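PDB 4LIH: gamma-glutamyl-gamma-aminobutyraldehyde dehydrogenase from Burkholderia cenocepacia, which probably oxidises gamma-glutamyl-gamma-aminobutyraldehyde and related aldehydes to carboxylic acids with NAD(P)+ as the electron acceptor, as a member of the aldehyde dehydrogenase family. Local coordinates for residues G167-V173 and N194-P200; D245-G251 and K269-L275. All coordinates share one frame; numbering follows the deposited sequence.

Interaction 1: residues G167-V173 and N194-P200; sequences GVVAAVV and NSVVLKP
Gly167 and Asn194 open this parallel strand pair with a side-chain bond: Asn194 OD1 accepts Gly167 N at 2.9 Å, with the donor lying in the plane of the amide carbonyl. The backbone ladder then starts with Ser195 N to Gly167 O. Val169 N reaches Ser195 O at 2.7 Å, Val169 O receives Val197 N, and the alternation runs on through Ala171 to Lys199 N, which meets Ala171 O at 2.8 Å; the last rung, Val173 N to Lys199 O, is weak at 3.3 Å. Side chains fill in on the face of Val169, Val196, Ala171 and Leu198. Val169 CG2, anti to its carbonyl carbon, is laid against Asn194 CB at 3.7 Å. Leu198 has CG anti to the backbone N (chi1 176°), and chi2 near 75° turns CD1 toward the neighbouring strand, 3.8 Å from Ala171 CB; Val173 CG2 meets the same methyl at 4.0 Å, the two side chains crossing at about a right angle. Lys199 instead folds its bent chain away to hydrogen-bond Pro200 O through NZ, which also bonds Gly230 O and Ala231 O. Asn194 ND2 is held by Ala189 O and Tyr493 O, fixing the amide that receives Gly167. With helix 178-191 as the connection, the two strands form a beta-alpha-beta crossover in the Rossmann-like nucleotide-binding part of the aldehyde dehydrogenase fold.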
loop_
_atom_site.group_PDB
_atom_site.type_symbol
_atom_site.label_atom_id
_atom_site.label_comp_id
_atom_site.label_asym_id
_atom_site.label_seq_id
_atom_site.Cartn_x
_atom_site.Cartn_y
_atom_site.Cartn_z
ATOM N N GLY A 167 22.445 -8.246 -2.559
ATOM C CA GLY A 167 23.868 -8.562 -2.209
ATOM C C GLY A 167 24.863 -7.494 -2.628
ATOM O O GLY A 167 25.006 -6.460 -1.970
ATOM N N VAL A 168 25.634 -7.783 -3.675
ATOM C CA VAL A 168 26.614 -6.844 -4.155
ATOM C C VAL A 168 26.092 -6.067 -5.370
ATOM O O VAL A 168 25.736 -6.667 -6.441
ATOM C CB VAL A 168 27.969 -7.530 -4.518
ATOM C CG1 VAL A 168 28.891 -6.512 -5.146
ATOM C CG2 VAL A 168 28.630 -8.197 -3.286
ATOM N N VAL A 169 26.056 -4.735 -5.223
ATOM C CA VAL A 169 25.550 -3.833 -6.284
ATOM C C VAL A 169 26.690 -3.026 -6.877
ATOM O O VAL A 169 27.459 -2.438 -6.138
ATOM C CB VAL A 169 24.498 -2.874 -5.720
ATOM C CG1 VAL A 169 24.044 -1.886 -6.756
ATOM C CG2 VAL A 169 23.288 -3.649 -5.180
ATOM N N ALA A 170 26.836 -3.090 -8.204
ATOM C CA ALA A 170 27.748 -2.250 -8.951
ATOM C C ALA A 170 26.951 -1.081 -9.481
ATOM O O ALA A 170 25.861 -1.271 -9.987
ATOM C CB ALA A 170 28.405 -3.039 -10.076
ATOM N N ALA A 171 27.466 0.117 -9.308
ATOM C CA ALA A 171 26.893 1.325 -9.929
ATOM C C ALA A 171 27.916 2.064 -10.794
ATOM O O ALA A 171 28.980 2.461 -10.311
ATOM C CB ALA A 171 26.374 2.223 -8.855
ATOM N N VAL A 172 27.575 2.260 -12.066
ATOM C CA VAL A 172 28.401 2.970 -13.022
ATOM C C VAL A 172 27.635 4.224 -13.411
ATOM O O VAL A 172 26.525 4.128 -13.948
ATOM C CB VAL A 172 28.646 2.105 -14.276
ATOM C CG1 VAL A 172 29.488 2.851 -15.315
ATOM C CG2 VAL A 172 29.264 0.757 -13.902
ATOM N N VAL A 173 28.186 5.388 -13.089
ATOM C CA VAL A 173 27.461 6.633 -13.249
ATOM C C VAL A 173 28.191 7.637 -14.121
ATOM O O VAL A 173 29.388 7.508 -14.316
ATOM C CB VAL A 173 27.119 7.232 -11.868
ATOM C CG1 VAL A 173 26.236 6.261 -11.100
ATOM C CG2 VAL A 173 28.385 7.498 -11.108
ATOM N N ASN A 194 22.475 -3.593 0.917
ATOM C CA ASN A 194 23.530 -3.995 -0.025
ATOM C C ASN A 194 24.924 -3.404 0.211
ATOM O O ASN A 194 25.090 -2.347 0.830
ATOM C CB ASN A 194 23.101 -3.710 -1.444
ATOM C CG ASN A 194 21.773 -4.310 -1.769
ATOM O OD1 ASN A 194 21.655 -5.521 -1.963
ATOM N ND2 ASN A 194 20.748 -3.462 -1.864
ATOM N N SER A 195 25.933 -4.142 -0.261
ATOM C CA SER A 195 27.267 -3.612 -0.495
ATOM C C SER A 195 27.330 -3.025 -1.892
ATOM O O SER A 195 26.701 -3.553 -2.851
ATOM C CB SER A 195 28.299 -4.700 -0.325
ATOM O OG SER A 195 28.301 -5.096 1.001
ATOM N N VAL A 196 28.043 -1.925 -1.997
ATOM C CA VAL A 196 28.164 -1.178 -3.248
ATOM C C VAL A 196 29.615 -0.991 -3.723
ATOM O O VAL A 196 30.514 -0.619 -2.946
ATOM C CB VAL A 196 27.465 0.182 -3.123
ATOM C CG1 VAL A 196 27.700 1.075 -4.362
ATOM C CG2 VAL A 196 25.980 -0.049 -2.917
ATOM N N VAL A 197 29.804 -1.243 -5.015
ATOM C CA VAL A 197 31.002 -0.844 -5.744
ATOM C C VAL A 197 30.578 0.196 -6.786
ATOM O O VAL A 197 29.854 -0.092 -7.754
ATOM C CB VAL A 197 31.700 -2.048 -6.349
ATOM C CG1 VAL A 197 33.034 -1.630 -6.961
ATOM C CG2 VAL A 197 31.923 -3.106 -5.253
ATOM N N LEU A 198 31.006 1.427 -6.545
ATOM C CA LEU A 198 30.707 2.537 -7.428
ATOM C C LEU A 198 31.902 2.853 -8.360
ATOM O O LEU A 198 33.043 2.942 -7.914
ATOM C CB LEU A 198 30.362 3.753 -6.616
ATOM C CG LEU A 198 30.096 5.104 -7.290
ATOM C CD1 LEU A 198 28.752 5.086 -7.920
ATOM C CD2 LEU A 198 30.159 6.178 -6.206
ATOM N N LYS A 199 31.606 3.008 -9.640
ATOM C CA LYS A 199 32.581 3.321 -10.671
ATOM C C LYS A 199 32.153 4.654 -11.265
ATOM O O LYS A 199 31.274 4.705 -12.134
ATOM C CB LYS A 199 32.634 2.227 -11.728
ATOM C CG LYS A 199 34.019 2.016 -12.358
ATOM C CD LYS A 199 34.540 3.237 -13.110
ATOM C CE LYS A 199 33.861 3.396 -14.450
ATOM N NZ LYS A 199 34.292 4.582 -15.237
ATOM N N PRO A 200 32.746 5.751 -10.787
ATOM C CA PRO A 200 32.459 7.075 -11.330
ATOM C C PRO A 200 33.080 7.259 -12.726
ATOM O O PRO A 200 33.963 6.496 -13.081
ATOM C CB PRO A 200 33.097 7.997 -10.290
ATOM C CG PRO A 200 34.258 7.201 -9.772
ATOM C CD PRO A 200 33.712 5.819 -9.672
#

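Interaction 2: residues D245-G251 and K269-L275; sequences DCIAFTG and KRAWLEL
The Trp272 indole and the Phe249 phenyl ring are both met at their edges across this parallel pair. Cys246 SG lies in the indole plane, 3.8 Å from Trp272 CD1, a sulfur-aromatic contact at the rim of the five-membered ring. On the other side of the sheet, Leu275 CD2 comes up in plane to the Phe249 edge, 3.8 Å from CE2, the side chains crossing at about a right angle. Leu273 CD2 approaches the same residue obliquely, 3.8 Å from Phe249 CB. Farther along that face, Ile247 CG2 touches both Ala271 CB (3.9 Å) and the Lys269 CD methylene (3.8 Å). Thr250 and Glu274 run side by side, pointing the same way, with Thr250 OG1 3.4 Å from Glu274 CB; Thr250 OG1 is hydrogen-bonded to Lys185 NZ. Glu274, the predicted active-site residue, turns its chain aside at chi2 (-85°), and its OE1 accepts a weak hydrogen bond from Asp484 N. Six backbone bonds join the strands, among them a nearly linear C=O...N approach of Ile247 N to Arg270 O (2.7 Å, 176° at the oxygen). Strand 246-250 lies between strands 157-172 and 270-274. Helix 253-266, the crossover between the paired strands, covers Ile247, Phe249 and Ala271, while helix 178-191 touches Ala248, Thr250 and Glu274 on the other face; Leu268 of the second subunit packs on Leu273 and Leu275.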
loop_
_atom_site.group_PDB
_atom_site.type_symbol
_atom_site.label_atom_id
_atom_site.label_comp_id
_atom_site.label_asym_id
_atom_site.label_seq_id
_atom_site.Cartn_x
_atom_site.Cartn_y
_atom_site.Cartn_z
ATOM N N ASP A 245 25.770 -8.951 -8.095
ATOM C CA ASP A 245 24.419 -9.453 -8.165
ATOM C C ASP A 245 23.491 -8.520 -8.937
ATOM O O ASP A 245 22.410 -8.914 -9.335
ATOM C CB ASP A 245 23.897 -9.620 -6.745
ATOM C CG ASP A 245 24.712 -10.627 -5.939
ATOM O OD1 ASP A 245 24.709 -11.813 -6.354
ATOM O OD2 ASP A 245 25.302 -10.277 -4.904
ATOM N N CYS A 246 23.921 -7.289 -9.141
ATOM C CA CYS A 246 23.096 -6.242 -9.736
ATOM C C CYS A 246 23.983 -5.170 -10.259
ATOM O O CYS A 246 24.932 -4.845 -9.612
ATOM C CB CYS A 246 22.153 -5.643 -8.684
ATOM S SG CYS A 246 21.383 -4.114 -9.197
ATOM N N ILE A 247 23.697 -4.632 -11.445
ATOM C CA ILE A 247 24.436 -3.506 -11.968
ATOM C C ILE A 247 23.431 -2.411 -12.369
ATOM O O ILE A 247 22.488 -2.689 -13.126
ATOM C CB ILE A 247 25.400 -3.874 -13.144
ATOM C CG1 ILE A 247 26.214 -2.640 -13.533
ATOM C CG2 ILE A 247 24.622 -4.397 -14.361
ATOM C CD1 ILE A 247 27.501 -2.926 -14.261
ATOM N N ALA A 248 23.642 -1.212 -11.843
ATOM C CA ALA A 248 22.844 0.005 -12.110
ATOM C C ALA A 248 23.706 1.032 -12.841
ATOM O O ALA A 248 24.760 1.406 -12.336
ATOM C CB ALA A 248 22.338 0.594 -10.791
ATOM N N PHE A 249 23.257 1.467 -14.034
ATOM C CA PHE A 249 24.028 2.284 -14.963
ATOM C C PHE A 249 23.182 3.475 -15.402
ATOM O O PHE A 249 21.972 3.373 -15.600
ATOM C CB PHE A 249 24.429 1.423 -16.178
ATOM C CG PHE A 249 25.019 2.190 -17.342
ATOM C CD1 PHE A 249 26.348 2.461 -17.387
ATOM C CD2 PHE A 249 24.229 2.585 -18.416
ATOM C CE1 PHE A 249 26.912 3.143 -18.441
ATOM C CE2 PHE A 249 24.779 3.256 -19.486
ATOM C CZ PHE A 249 26.134 3.547 -19.500
ATOM N N THR A 250 23.826 4.626 -15.505
ATOM C CA THR A 250 23.249 5.787 -16.150
ATOM C C THR A 250 24.292 6.225 -17.127
ATOM O O THR A 250 25.449 6.344 -16.740
ATOM C CB THR A 250 22.931 6.932 -15.180
ATOM O OG1 THR A 250 21.977 6.488 -14.206
ATOM C CG2 THR A 250 22.329 8.163 -15.919
ATOM N N GLY A 251 23.887 6.468 -18.386
ATOM C CA GLY A 251 24.829 6.768 -19.471
ATOM C C GLY A 251 24.185 6.683 -20.842
ATOM O O GLY A 251 22.984 6.815 -20.953
ATOM N N LYS A 269 23.124 -11.256 -13.619
ATOM C CA LYS A 269 22.998 -10.182 -12.628
ATOM C C LYS A 269 21.891 -9.249 -13.107
ATOM O O LYS A 269 21.716 -9.055 -14.335
ATOM C CB LYS A 269 24.314 -9.389 -12.456
ATOM C CG LYS A 269 24.848 -8.704 -13.704
ATOM C CD LYS A 269 26.083 -7.816 -13.473
ATOM C CE LYS A 269 27.206 -8.522 -12.733
ATOM N NZ LYS A 269 27.749 -9.714 -13.440
ATOM N N ARG A 270 21.152 -8.660 -12.168
ATOM C CA ARG A 270 20.084 -7.735 -12.549
ATOM C C ARG A 270 20.709 -6.519 -13.173
ATOM O O ARG A 270 21.670 -5.989 -12.642
ATOM C CB ARG A 270 19.229 -7.303 -11.357
ATOM C CG ARG A 270 18.160 -8.320 -10.992
ATOM C CD ARG A 270 18.806 -9.619 -10.561
ATOM N NE ARG A 270 17.860 -10.541 -9.934
ATOM C CZ ARG A 270 17.543 -11.755 -10.363
ATOM N NH1 ARG A 270 17.965 -12.220 -11.529
ATOM N NH2 ARG A 270 16.744 -12.498 -9.629
ATOM N N ALA A 271 20.129 -6.036 -14.272
ATOM C CA ALA A 271 20.716 -4.884 -14.943
ATOM C C ALA A 271 19.659 -3.824 -15.099
ATOM O O ALA A 271 18.576 -4.094 -15.644
ATOM C CB ALA A 271 21.306 -5.242 -16.289
ATOM N N TRP A 272 20.017 -2.617 -14.666
ATOM C CA TRP A 272 19.107 -1.494 -14.585
ATOM C C TRP A 272 19.728 -0.250 -15.206
ATOM O O TRP A 272 20.752 0.242 -14.719
ATOM C CB TRP A 272 18.759 -1.207 -13.123
ATOM C CG TRP A 272 18.037 -2.290 -12.441
ATOM C CD1 TRP A 272 18.559 -3.211 -11.569
ATOM C CD2 TRP A 272 16.663 -2.625 -12.608
ATOM N NE1 TRP A 272 17.577 -4.063 -11.163
ATOM C CE2 TRP A 272 16.398 -3.710 -11.770
ATOM C CE3 TRP A 272 15.613 -2.077 -13.379
ATOM C CZ2 TRP A 272 15.140 -4.300 -11.692
ATOM C CZ3 TRP A 272 14.348 -2.648 -13.294
ATOM C CH2 TRP A 272 14.128 -3.765 -12.455
ATOM N N LEU A 273 19.089 0.277 -16.252
ATOM C CA LEU A 273 19.683 1.348 -17.042
ATOM C C LEU A 273 18.831 2.609 -17.022
ATOM O O LEU A 273 17.626 2.552 -17.137
ATOM C CB LEU A 273 19.875 0.937 -18.512
ATOM C CG LEU A 273 20.486 -0.428 -18.831
ATOM C CD1 LEU A 273 20.414 -0.644 -20.346
ATOM C CD2 LEU A 273 21.909 -0.578 -18.264
ATOM N N GLU A 274 19.504 3.749 -16.947
ATOM C CA GLU A 274 18.896 5.067 -17.126
ATOM C C GLU A 274 19.722 5.653 -18.272
ATOM O O GLU A 274 20.954 5.744 -18.187
ATOM C CB GLU A 274 19.053 5.923 -15.846
ATOM C CG GLU A 274 18.241 5.516 -14.625
ATOM C CD GLU A 274 16.821 6.054 -14.585
ATOM O OE1 GLU A 274 16.010 5.515 -13.834
ATOM O OE2 GLU A 274 16.509 7.024 -15.288
ATOM N N LEU A 275 19.066 5.985 -19.380
ATOM C CA LEU A 275 19.767 6.300 -20.628
ATOM C C LEU A 275 19.342 7.695 -21.072
ATOM O O LEU A 275 18.821 8.448 -20.244
ATOM C CB LEU A 275 19.481 5.220 -21.659
ATOM C CG LEU A 275 19.781 3.783 -21.200
ATOM C CD1 LEU A 275 19.330 2.766 -22.259
ATOM C CD2 LEU A 275 21.275 3.656 -20.916
#

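Interactions 1 and 2 are two beta-alpha-beta units in series along the chain, separated by helix 206-218, strand 225-227 and helix 232-240; their centres lie 10 Å apart in one mixed sheet. Strand 157-172 is the seam: it pairs with strands 195-199 and 246-250, and this part of the sheet runs 225-227, 195-199, 157-172, 246-250, 270-274. The seam is tied by Ala170 O to Ala248 N (2.9 Å), a probable hydrogen bond, and by a hydrogen bond from Val168 N to Asp245 OD2 (2.8 Å). Helix 178-191, the connection of interaction 1, also touches interaction 2, with Lys185 on Ala248 and Glu274 and Met181 on Thr250; the side chain of Val173 is about 9 Å from that of predicted active-site Glu274.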